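Angiotensin-converting enzyme (Anopheles gambiae, PDB 6S1Y) is a zinc metallopeptidase of the mosquito that probably hydrolyses peptide bonds and here holds a gamma-glutamyl-glutamate ligand at its metal. Local coordinates at residues L135-T140 against L315-D320; Q307-K312 against H357-I362; A328-F333 against V339-C344. One frame throughout, in Å; residues are numbered along the deposited sequence.

Interaction 1 of 3, residues L135-T140 against L315-D320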
loop_
_atom_site.group_PDB
_atom_site.type_symbol
_atom_site.label_atom_id
_atom_site.label_comp_id
_atom_site.label_asym_id
_atom_site.label_seq_id
_atom_site.Cartn_x
_atom_site.Cartn_y
_atom_site.Cartn_z
ATOM N N LEU A 135 -16.164 1.260 9.205
ATOM C CA LEU A 135 -14.945 0.504 8.949
ATOM C C LEU A 135 -13.898 0.791 10.017
ATOM O O LEU A 135 -13.313 -0.122 10.606
ATOM C CB LEU A 135 -14.385 0.868 7.572
ATOM C CG LEU A 135 -13.042 0.221 7.241
ATOM C CD1 LEU A 135 -13.207 -1.309 7.269
ATOM C CD2 LEU A 135 -12.496 0.692 5.894
ATOM N N ASP A 136 -13.657 2.067 10.282
ATOM C CA ASP A 136 -12.577 2.517 11.151
ATOM C C ASP A 136 -13.227 3.168 12.366
ATOM O O ASP A 136 -13.744 4.291 12.252
ATOM C CB ASP A 136 -11.667 3.509 10.410
ATOM C CG ASP A 136 -10.171 3.383 10.816
ATOM O OD1 ASP A 136 -9.875 3.145 12.031
ATOM O OD2 ASP A 136 -9.284 3.534 9.927
ATOM N N PRO A 137 -13.240 2.527 13.544
ATOM C CA PRO A 137 -12.555 1.285 13.887
ATOM C C PRO A 137 -13.396 0.018 14.028
ATOM O O PRO A 137 -12.811 -1.067 14.126
ATOM C CB PRO A 137 -11.944 1.630 15.250
ATOM C CG PRO A 137 -13.055 2.495 15.909
ATOM C CD PRO A 137 -13.739 3.229 14.747
ATOM N N GLU A 138 -14.726 0.119 14.044
ATOM C CA GLU A 138 -15.517 -1.020 14.509
ATOM C C GLU A 138 -15.341 -2.254 13.613
ATOM O O GLU A 138 -15.046 -3.347 14.104
ATOM C CB GLU A 138 -16.990 -0.636 14.614
ATOM C CG GLU A 138 -17.300 0.300 15.782
ATOM C CD GLU A 138 -16.948 1.744 15.487
ATOM O OE1 GLU A 138 -16.761 2.082 14.287
ATOM O OE2 GLU A 138 -16.855 2.540 16.449
ATOM N N LEU A 139 -15.537 -2.117 12.300
ATOM C CA LEU A 139 -15.502 -3.307 11.455
ATOM C C LEU A 139 -14.087 -3.874 11.351
ATOM O O LEU A 139 -13.892 -5.094 11.398
ATOM C CB LEU A 139 -16.072 -2.990 10.066
ATOM C CG LEU A 139 -17.534 -3.400 9.874
ATOM C CD1 LEU A 139 -18.467 -2.657 10.810
ATOM C CD2 LEU A 139 -17.949 -3.194 8.413
ATOM N N THR A 140 -13.088 -3.007 11.223
ATOM C CA THR A 140 -11.700 -3.460 11.236
ATOM C C THR A 140 -11.402 -4.342 12.446
ATOM O O THR A 140 -10.688 -5.353 12.334
ATOM C CB THR A 140 -10.772 -2.255 11.204
ATOM O OG1 THR A 140 -10.863 -1.648 9.905
ATOM C CG2 THR A 140 -9.320 -2.658 11.511
ATOM N N LEU A 315 -3.984 12.617 13.849
ATOM C CA LEU A 315 -3.421 11.339 14.273
ATOM C C LEU A 315 -4.377 10.481 15.084
ATOM O O LEU A 315 -3.982 9.400 15.521
ATOM C CB LEU A 315 -2.156 11.562 15.116
ATOM C CG LEU A 315 -1.160 12.590 14.594
ATOM C CD1 LEU A 315 0.039 12.693 15.529
ATOM C CD2 LEU A 315 -0.686 12.230 13.209
ATOM N N GLU A 316 -5.594 10.947 15.335
ATOM C CA GLU A 316 -6.658 10.146 15.925
ATOM C C GLU A 316 -7.907 10.438 15.108
ATOM O O GLU A 316 -7.981 11.465 14.424
ATOM C CB GLU A 316 -6.970 10.480 17.387
ATOM C CG GLU A 316 -5.843 10.301 18.383
ATOM C CD GLU A 316 -6.336 10.071 19.823
ATOM O OE1 GLU A 316 -7.539 10.296 20.113
ATOM O OE2 GLU A 316 -5.510 9.648 20.658
ATOM N N LYS A 317 -8.904 9.558 15.203
ATOM C CA LYS A 317 -10.204 9.854 14.603
ATOM C C LYS A 317 -10.857 11.002 15.367
ATOM O O LYS A 317 -11.026 10.904 16.588
ATOM C CB LYS A 317 -11.124 8.635 14.625
ATOM C CG LYS A 317 -12.336 8.768 13.700
ATOM C CD LYS A 317 -13.238 7.533 13.802
ATOM C CE LYS A 317 -14.497 7.651 12.954
ATOM N NZ LYS A 317 -15.433 6.508 13.212
ATOM N N PRO A 318 -11.248 12.088 14.701
ATOM C CA PRO A 318 -11.984 13.155 15.392
ATOM C C PRO A 318 -13.257 12.629 16.025
ATOM O O PRO A 318 -13.876 11.691 15.538
ATOM C CB PRO A 318 -12.304 14.153 14.272
ATOM C CG PRO A 318 -11.240 13.923 13.246
ATOM C CD PRO A 318 -10.953 12.433 13.298
ATOM N N THR A 319 -13.668 13.286 17.100
ATOM C CA THR A 319 -14.797 12.857 17.912
ATOM C C THR A 319 -16.063 13.673 17.646
ATOM O O THR A 319 -17.050 13.528 18.377
ATOM C CB THR A 319 -14.420 12.944 19.400
ATOM O OG1 THR A 319 -13.765 14.196 19.659
ATOM C CG2 THR A 319 -13.481 11.809 19.804
ATOM N N ASP A 320 -16.068 14.510 16.609
ATOM C CA ASP A 320 -17.130 15.486 16.405
ATOM C C ASP A 320 -18.138 15.064 15.345
ATOM O O ASP A 320 -18.971 15.876 14.940
ATOM C CB ASP A 320 -16.523 16.845 16.040
ATOM C CG ASP A 320 -15.758 16.808 14.729
ATOM O OD1 ASP A 320 -15.919 15.839 13.942
ATOM O OD2 ASP A 320 -14.979 17.754 14.490
#
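A single hydrogen bond between a lysine side chain and a backbone carbonyl, Lys317 to Asp136, joins the first turn of helix 135-145 to the loop that runs from helix 307-312 to strand 329-332, at the surface of the molecule. NZ of Lys317 donates to O of Asp136 over 2.9 Å, lying in the carbonyl plane with a C=O...N angle of 153°. The lysine spans the gap at nearly full stretch: its CG is anti to the backbone N (chi1 -165°) and every later torsion is extended, which carries the ammonium group across to the helix, the CA atoms of Asp136 and Lys317 being 8.4 Å apart. The last two methylenes come along with it, CE standing 3.5 Å from Asp136 O. NZ also lies 4.0 Å from CD of Pro137, whose ring the lysine chain crosses at about a right angle.

The peptide between Asp136 and Pro137 is cis, and the helix starts with a wide, pi-type turn. Leu135 O receives both N and OG1 of Thr140, the hydroxyl at 3.0 Å and well above the carbonyl plane, so the turn closes five residues on; the next carbonyl, that of Asp136, is the one the lysine meets. The carboxylate of Glu138 stands near the ammonium group without touching it. Its OE1 is 4.7 Å from Lys317 NZ and is hydrogen-bonded to Ser134 N, and a favourable but modest electrostatic contribution is likely.

Asp136 also packs on Cys326 and Cys344, which form a disulfide, and Leu135 and Leu139 pack on helix 149-163. The arrangement is a lysine side chain hydrogen-bonded to a backbone carbonyl in a pi-type first helical turn, joining it to a surface loop of the mainly helical fold of angiotensin-converting enzymes.

Interaction 2 of 3, residues Q307-K312 against H357-I362. With ZN (zinc ion), chain G; KSN ((2~{S})-2-[[(4~{S})-4-azanyl-5-oxidanyl-5-oxidanylidene-pentanoyl]amino]pentanedioic acid), chain H.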
loop_
_atom_site.group_PDB
_atom_site.type_symbol
_atom_site.label_atom_id
_atom_site.label_comp_id
_atom_site.label_asym_id
_atom_site.label_seq_id
_atom_site.Cartn_x
_atom_site.Cartn_y
_atom_site.Cartn_z
ATOM N N GLN A 307 7.863 20.784 13.344
ATOM C CA GLN A 307 6.738 21.126 14.212
ATOM C C GLN A 307 5.446 21.277 13.416
ATOM O O GLN A 307 4.366 20.967 13.919
ATOM C CB GLN A 307 7.054 22.415 14.997
ATOM C CG GLN A 307 5.976 22.825 15.979
ATOM C CD GLN A 307 5.854 21.851 17.128
ATOM O OE1 GLN A 307 6.857 21.284 17.592
ATOM N NE2 GLN A 307 4.620 21.624 17.585
ATOM N N THR A 308 5.529 21.787 12.187
ATOM C CA THR A 308 4.341 21.842 11.332
ATOM C C THR A 308 3.639 20.477 11.274
ATOM O O THR A 308 2.401 20.392 11.328
ATOM C CB THR A 308 4.733 22.305 9.928
ATOM O OG1 THR A 308 5.281 23.627 9.998
ATOM C CG2 THR A 308 3.532 22.335 9.010
ATOM N N PHE A 309 4.414 19.393 11.214
ATOM C CA PHE A 309 3.815 18.065 11.185
ATOM C C PHE A 309 2.926 17.824 12.401
ATOM O O PHE A 309 1.807 17.305 12.269
ATOM C CB PHE A 309 4.892 16.981 11.121
ATOM C CG PHE A 309 4.345 15.612 11.324
ATOM C CD1 PHE A 309 4.175 15.105 12.605
ATOM C CD2 PHE A 309 3.945 14.846 10.239
ATOM C CE1 PHE A 309 3.634 13.843 12.797
ATOM C CE2 PHE A 309 3.412 13.578 10.425
ATOM C CZ PHE A 309 3.251 13.077 11.700
ATOM N N TRP A 310 3.428 18.145 13.608
ATOM C CA TRP A 310 2.653 17.924 14.824
ATOM C C TRP A 310 1.462 18.877 14.926
ATOM O O TRP A 310 0.427 18.508 15.495
ATOM C CB TRP A 310 3.542 18.071 16.066
ATOM C CG TRP A 310 4.651 17.066 16.131
ATOM C CD1 TRP A 310 5.974 17.284 15.878
ATOM C CD2 TRP A 310 4.525 15.678 16.446
ATOM N NE1 TRP A 310 6.684 16.119 16.031
ATOM C CE2 TRP A 310 5.813 15.113 16.369
ATOM C CE3 TRP A 310 3.441 14.851 16.776
ATOM C CZ2 TRP A 310 6.048 13.757 16.614
ATOM C CZ3 TRP A 310 3.677 13.526 17.030
ATOM C CH2 TRP A 310 4.972 12.983 16.952
ATOM N N ASP A 311 1.591 20.104 14.402
ATOM C CA ASP A 311 0.514 21.084 14.555
ATOM C C ASP A 311 -0.693 20.704 13.712
ATOM O O ASP A 311 -1.830 20.760 14.179
ATOM C CB ASP A 311 0.966 22.484 14.135
ATOM C CG ASP A 311 2.014 23.078 15.051
ATOM O OD1 ASP A 311 2.060 22.717 16.262
ATOM O OD2 ASP A 311 2.790 23.925 14.531
ATOM N N LYS A 312 -0.450 20.324 12.452
ATOM C CA LYS A 312 -1.490 20.208 11.441
ATOM C C LYS A 312 -1.876 18.771 11.102
ATOM O O LYS A 312 -2.856 18.570 10.384
ATOM C CB LYS A 312 -1.031 20.938 10.162
ATOM C CG LYS A 312 -0.766 22.432 10.378
ATOM C CD LYS A 312 -0.209 23.097 9.123
ATOM C CE LYS A 312 -0.015 24.603 9.327
ATOM N NZ LYS A 312 0.732 25.256 8.198
ATOM N N HIS A 357 4.864 2.884 8.175
ATOM C CA HIS A 357 4.650 2.998 6.730
ATOM C C HIS A 357 4.443 4.456 6.339
ATOM O O HIS A 357 5.083 4.972 5.411
ATOM C CB HIS A 357 3.442 2.153 6.290
ATOM C CG HIS A 357 3.069 2.328 4.845
ATOM N ND1 HIS A 357 3.610 1.559 3.835
ATOM C CD2 HIS A 357 2.222 3.198 4.241
ATOM C CE1 HIS A 357 3.112 1.949 2.673
ATOM N NE2 HIS A 357 2.265 2.938 2.892
ATOM N N GLU A 358 3.533 5.135 7.047
ATOM C CA GLU A 358 3.213 6.524 6.724
ATOM C C GLU A 358 4.390 7.459 7.015
ATOM O O GLU A 358 4.684 8.358 6.217
ATOM C CB GLU A 358 1.968 6.947 7.504
ATOM C CG GLU A 358 0.718 6.119 7.218
ATOM C CD GLU A 358 0.314 6.132 5.751
ATOM O OE1 GLU A 358 0.660 7.099 5.043
ATOM O OE2 GLU A 358 -0.345 5.163 5.294
ATOM N N LEU A 359 5.094 7.252 8.131
ATOM C CA LEU A 359 6.228 8.119 8.443
ATOM C C LEU A 359 7.344 7.935 7.439
ATOM O O LEU A 359 8.178 8.831 7.294
ATOM C CB LEU A 359 6.786 7.852 9.847
ATOM C CG LEU A 359 5.985 8.391 11.027
ATOM C CD1 LEU A 359 6.500 7.840 12.366
ATOM C CD2 LEU A 359 6.009 9.923 11.044
ATOM N N GLY A 360 7.381 6.785 6.758
ATOM C CA GLY A 360 8.339 6.607 5.683
ATOM C C GLY A 360 8.028 7.491 4.493
ATOM O O GLY A 360 8.939 8.011 3.847
ATOM N N HIS A 361 6.735 7.643 4.174
ATOM C CA HIS A 361 6.315 8.623 3.173
ATOM C C HIS A 361 6.774 10.029 3.583
ATOM O O HIS A 361 7.386 10.756 2.794
ATOM C CB HIS A 361 4.780 8.604 3.004
ATOM C CG HIS A 361 4.228 7.434 2.235
ATOM N ND1 HIS A 361 4.706 7.053 1.000
ATOM C CD2 HIS A 361 3.180 6.614 2.498
ATOM C CE1 HIS A 361 3.997 6.033 0.550
ATOM N NE2 HIS A 361 3.070 5.742 1.443
ATOM N N ILE A 362 6.485 10.422 4.831
ATOM C CA ILE A 362 6.867 11.750 5.309
ATOM C C ILE A 362 8.373 11.957 5.161
ATOM O O ILE A 362 8.826 12.957 4.597
ATOM C CB ILE A 362 6.427 11.955 6.769
ATOM C CG1 ILE A 362 4.908 11.927 6.898
ATOM C CG2 ILE A 362 6.977 13.286 7.291
ATOM C CD1 ILE A 362 4.197 13.037 6.175
HETATM ZN ZN ZN G . 1.886 4.130 1.329
HETATM C C10 KSN H . -3.257 7.552 -0.775
HETATM C C13 KSN H . -0.568 4.621 1.631
HETATM C C17 KSN H . -3.540 -1.175 2.236
HETATM C C02 KSN H . -2.066 -0.875 2.538
HETATM C C03 KSN H . -1.614 0.572 2.295
HETATM C C04 KSN H . -2.696 1.639 2.266
HETATM C C05 KSN H . -2.556 2.756 3.333
HETATM C C07 KSN H . -2.116 4.625 1.605
HETATM C C08 KSN H . -2.718 5.971 1.225
HETATM C C09 KSN H . -2.431 6.368 -0.236
HETATM N N01 KSN H . -1.196 -1.748 1.742
HETATM N N06 KSN H . -2.340 4.167 2.983
HETATM O O11 KSN H . -4.328 7.890 -0.182
HETATM O O12 KSN H . -2.890 8.194 -1.819
HETATM O O14 KSN H . 0.011 4.995 2.689
HETATM O O15 KSN H . 0.112 4.225 0.665
HETATM O O16 KSN H . -2.697 2.476 4.487
HETATM O O18 KSN H . -4.380 -0.971 3.154
HETATM O O19 KSN H . -3.966 -1.619 1.137
#
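Phe309 has its CG anti to the backbone N (chi1 170°), which swings the ring out of helix 307-312 toward helix 349-368, where Ile362, with chi1 and chi2 both near -64°, offers its CG1 branch. Ring atom CE2 of Phe309 lies 4.2 Å from Ile362 CG1, and CZ meets CD2 of Leu359 at the same distance. Both aliphatic groups approach the ring obliquely; only carbon atoms meet, and all three residues are buried. Within its own helix, CD1 of Phe309 sits over the indole of Trp310.

Helix 349-368 also supplies metal ligands, His357 and His361. Their NE2 atoms each bind the zinc ion at 2.0 Å, while Glu385 completes the protein ligands. Hydrogen bonds from His357 ND1 to Asp389 and between His361 ND1 and His384 fix the rotation of the two imidazoles. The ligand's carboxylate reaches the metal through O15 at 1.9 Å and O14 at a longer 2.5 Å. Its amide N06 makes a weak bond to Glu358 OE2. Phe309 thus packs behind a helix bearing the HExxH zinc-binding motif of gluzincin metallopeptidases.

Interaction 3 of 3, residues A328-F333 against V339-C344. With KSN ((2~{S})-2-[[(4~{S})-4-azanyl-5-oxidanyl-5-oxidanylidene-pentanoyl]amino]pentanedioic acid), chain H.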
loop_
_atom_site.group_PDB
_atom_site.type_symbol
_atom_site.label_atom_id
_atom_site.label_comp_id
_atom_site.label_asym_id
_atom_site.label_seq_id
_atom_site.Cartn_x
_atom_site.Cartn_y
_atom_site.Cartn_z
ATOM N N ALA A 328 -5.543 5.652 6.086
ATOM C CA ALA A 328 -4.343 6.377 6.476
ATOM C C ALA A 328 -3.608 6.928 5.269
ATOM O O ALA A 328 -3.431 6.236 4.270
ATOM C CB ALA A 328 -3.406 5.454 7.266
ATOM N N SER A 329 -3.123 8.164 5.379
ATOM C CA SER A 329 -2.396 8.760 4.265
ATOM C C SER A 329 -1.340 9.732 4.755
ATOM O O SER A 329 -1.361 10.184 5.894
ATOM C CB SER A 329 -3.349 9.475 3.299
ATOM O OG SER A 329 -4.203 10.334 4.001
ATOM N N ALA A 330 -0.415 10.053 3.866
ATOM C CA ALA A 330 0.695 10.942 4.161
ATOM C C ALA A 330 0.834 11.956 3.036
ATOM O O ALA A 330 0.933 11.576 1.862
ATOM C CB ALA A 330 1.987 10.141 4.350
ATOM N N TRP A 331 0.882 13.249 3.406
ATOM C CA TRP A 331 0.672 14.351 2.476
ATOM C C TRP A 331 1.875 15.275 2.393
ATOM O O TRP A 331 2.444 15.668 3.406
ATOM C CB TRP A 331 -0.547 15.176 2.883
ATOM C CG TRP A 331 -1.838 14.448 2.721
ATOM C CD1 TRP A 331 -2.272 13.376 3.446
ATOM C CD2 TRP A 331 -2.871 14.745 1.777
ATOM N NE1 TRP A 331 -3.517 12.987 3.006
ATOM C CE2 TRP A 331 -3.899 13.803 1.974
ATOM C CE3 TRP A 331 -3.020 15.708 0.776
ATOM C CZ2 TRP A 331 -5.067 13.799 1.213
ATOM C CZ3 TRP A 331 -4.183 15.700 0.010
ATOM C CH2 TRP A 331 -5.191 14.757 0.236
ATOM N N ASP A 332 2.229 15.637 1.164
ATOM C CA ASP A 332 3.295 16.579 0.850
ATOM C C ASP A 332 2.657 17.839 0.275
ATOM O O ASP A 332 1.967 17.780 -0.757
ATOM C CB ASP A 332 4.267 15.967 -0.162
ATOM C CG ASP A 332 5.478 16.864 -0.430
ATOM O OD1 ASP A 332 5.581 17.940 0.217
ATOM O OD2 ASP A 332 6.330 16.486 -1.281
ATOM N N PHE A 333 2.876 18.975 0.934
ATOM C CA PHE A 333 2.258 20.225 0.494
ATOM C C PHE A 333 3.209 21.090 -0.313
ATOM O O PHE A 333 2.899 22.252 -0.578
ATOM C CB PHE A 333 1.702 20.995 1.689
ATOM C CG PHE A 333 0.512 20.325 2.315
ATOM C CD1 PHE A 333 0.672 19.389 3.322
ATOM C CD2 PHE A 333 -0.760 20.599 1.860
ATOM C CE1 PHE A 333 -0.413 18.764 3.881
ATOM C CE2 PHE A 333 -1.851 19.972 2.402
ATOM C CZ PHE A 333 -1.682 19.048 3.415
ATOM N N VAL A 339 4.340 18.936 6.018
ATOM C CA VAL A 339 4.111 17.527 5.738
ATOM C C VAL A 339 3.184 17.002 6.820
ATOM O O VAL A 339 3.326 17.367 7.996
ATOM C CB VAL A 339 5.440 16.734 5.688
ATOM C CG1 VAL A 339 6.280 17.177 4.484
ATOM C CG2 VAL A 339 6.227 16.898 6.980
ATOM N N ARG A 340 2.223 16.160 6.428
ATOM C CA ARG A 340 1.184 15.786 7.372
ATOM C C ARG A 340 0.703 14.359 7.145
ATOM O O ARG A 340 0.648 13.867 6.017
ATOM C CB ARG A 340 -0.031 16.724 7.284
ATOM C CG ARG A 340 0.314 18.184 7.173
ATOM C CD ARG A 340 -0.932 19.055 7.151
ATOM N NE ARG A 340 -0.663 20.335 6.500
ATOM C CZ ARG A 340 -1.584 21.258 6.251
ATOM N NH1 ARG A 340 -2.837 21.054 6.610
ATOM N NH2 ARG A 340 -1.242 22.381 5.634
ATOM N N ILE A 341 0.302 13.731 8.244
ATOM C CA ILE A 341 -0.337 12.429 8.226
ATOM C C ILE A 341 -1.759 12.595 8.718
ATOM O O ILE A 341 -2.016 13.330 9.682
ATOM C CB ILE A 341 0.445 11.407 9.086
ATOM C CG1 ILE A 341 1.711 10.989 8.338
ATOM C CG2 ILE A 341 -0.441 10.217 9.456
ATOM C CD1 ILE A 341 2.679 10.101 9.140
ATOM N N LYS A 342 -2.681 11.902 8.063
ATOM C CA LYS A 342 -4.062 11.790 8.510
ATOM C C LYS A 342 -4.301 10.302 8.736
ATOM O O LYS A 342 -4.332 9.515 7.780
ATOM C CB LYS A 342 -5.023 12.381 7.479
ATOM C CG LYS A 342 -6.488 12.249 7.847
ATOM C CD LYS A 342 -7.359 13.214 7.021
ATOM C CE LYS A 342 -7.156 13.046 5.514
ATOM N NZ LYS A 342 -7.796 11.817 4.982
ATOM N N GLN A 343 -4.436 9.912 9.996
ATOM C CA GLN A 343 -4.568 8.514 10.362
ATOM C C GLN A 343 -5.507 8.397 11.546
ATOM O O GLN A 343 -5.346 9.107 12.548
ATOM C CB GLN A 343 -3.207 7.895 10.707
ATOM C CG GLN A 343 -3.272 6.389 10.960
ATOM C CD GLN A 343 -1.901 5.742 11.068
ATOM O OE1 GLN A 343 -0.901 6.275 10.593
ATOM N NE2 GLN A 343 -1.855 4.571 11.701
ATOM N N CYS A 344 -6.481 7.501 11.431
ATOM C CA CYS A 344 -7.403 7.232 12.534
ATOM C C CYS A 344 -6.800 6.132 13.410
ATOM O O CYS A 344 -7.341 5.050 13.607
ATOM C CB CYS A 344 -8.793 6.909 12.000
ATOM S SG CYS A 344 -9.477 8.323 11.014
HETATM C C10 KSN H . -3.257 7.552 -0.775
HETATM C C13 KSN H . -0.568 4.621 1.631
HETATM C C17 KSN H . -3.540 -1.175 2.236
HETATM C C02 KSN H . -2.066 -0.875 2.538
HETATM C C03 KSN H . -1.614 0.572 2.295
HETATM C C04 KSN H . -2.696 1.639 2.266
HETATM C C05 KSN H . -2.556 2.756 3.333
HETATM C C07 KSN H . -2.116 4.625 1.605
HETATM C C08 KSN H . -2.718 5.971 1.225
HETATM C C09 KSN H . -2.431 6.368 -0.236
HETATM N N01 KSN H . -1.196 -1.748 1.742
HETATM N N06 KSN H . -2.340 4.167 2.983
HETATM O O11 KSN H . -4.328 7.890 -0.182
HETATM O O12 KSN H . -2.890 8.194 -1.819
HETATM O O14 KSN H . 0.011 4.995 2.689
HETATM O O15 KSN H . 0.112 4.225 0.665
HETATM O O16 KSN H . -2.697 2.476 4.487
HETATM O O18 KSN H . -4.380 -0.971 3.154
HETATM O O19 KSN H . -3.966 -1.619 1.137
#
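Arg340 reaches from one strand of a two-stranded antiparallel beta hairpin, 329-332 with 339-342, to the phenylalanine just beyond the other. Its CB is 4.0 Å from CE1 of Phe333, and the chain then runs extended from CG to NE across that side of the ring. CG and CD close on the same CE1, at 3.4 Å for CG. NE passes above the rim of the ring near CE1 and CZ while forming a salt bridge with Asp338 in the turn. CZ of Arg340 stands over the face of Phe333, offset toward the rim, 3.9 Å from the ring centroid, with the guanidinium and ring planes only 26° apart, and at the tip NH1 and NH2 lie near ring atom CZ. This is a stacked cation-pi pair, and Trp38 of helix 12-42 makes a second cation-pi contact with the arginine.

The strands are joined by reciprocal backbone bonds at Ser329 with Lys342 and Trp331 with Arg340, the shortest being Trp331 N to Arg340 O at 2.7 Å. Side chains of these pairs share a face, where Lys342 bends at its last two torsions and gives NZ to Val325 O. Ala330 and Ile341 are on the other face, meeting through CB and CG1 at 4.1 Å; Ala330 packs on helix 349-368, and Ile341 on both that helix and helix 307-312. Past the hairpin, Cys344 is disulfide-bonded to Cys326.

Just before the strand, Ala328 O accepts the ligand's N06 at 2.7 Å, beside the active site. On the Trp331 face, OG of Ser329 takes the indole NE1 hydrogen of Trp331 at 2.9 Å, close to the ring plane.

In the fold
Interaction 1 is a surface contact, whereas interactions 2 and 3 are buried, their centres only about 6 Å apart. Interaction 3 is nested in the chain between the segments of interaction 2, and both border the bound dipeptide. Phe309 CD2 lies 3.4 Å from Val339 O, and Glu358 of the zinc helix packs on the hairpin backbone beside Ser329 and Ala330. The loop 315-320 meets both: Leu315 packs on Trp310 and Phe309, and Lys317 CB on Cys344 CB. Chemistry follows place: one charged donor to a carbonyl at the surface, apolar packing between helices behind the metal, and paired backbone bonds with a cation-pi stack in the hairpin.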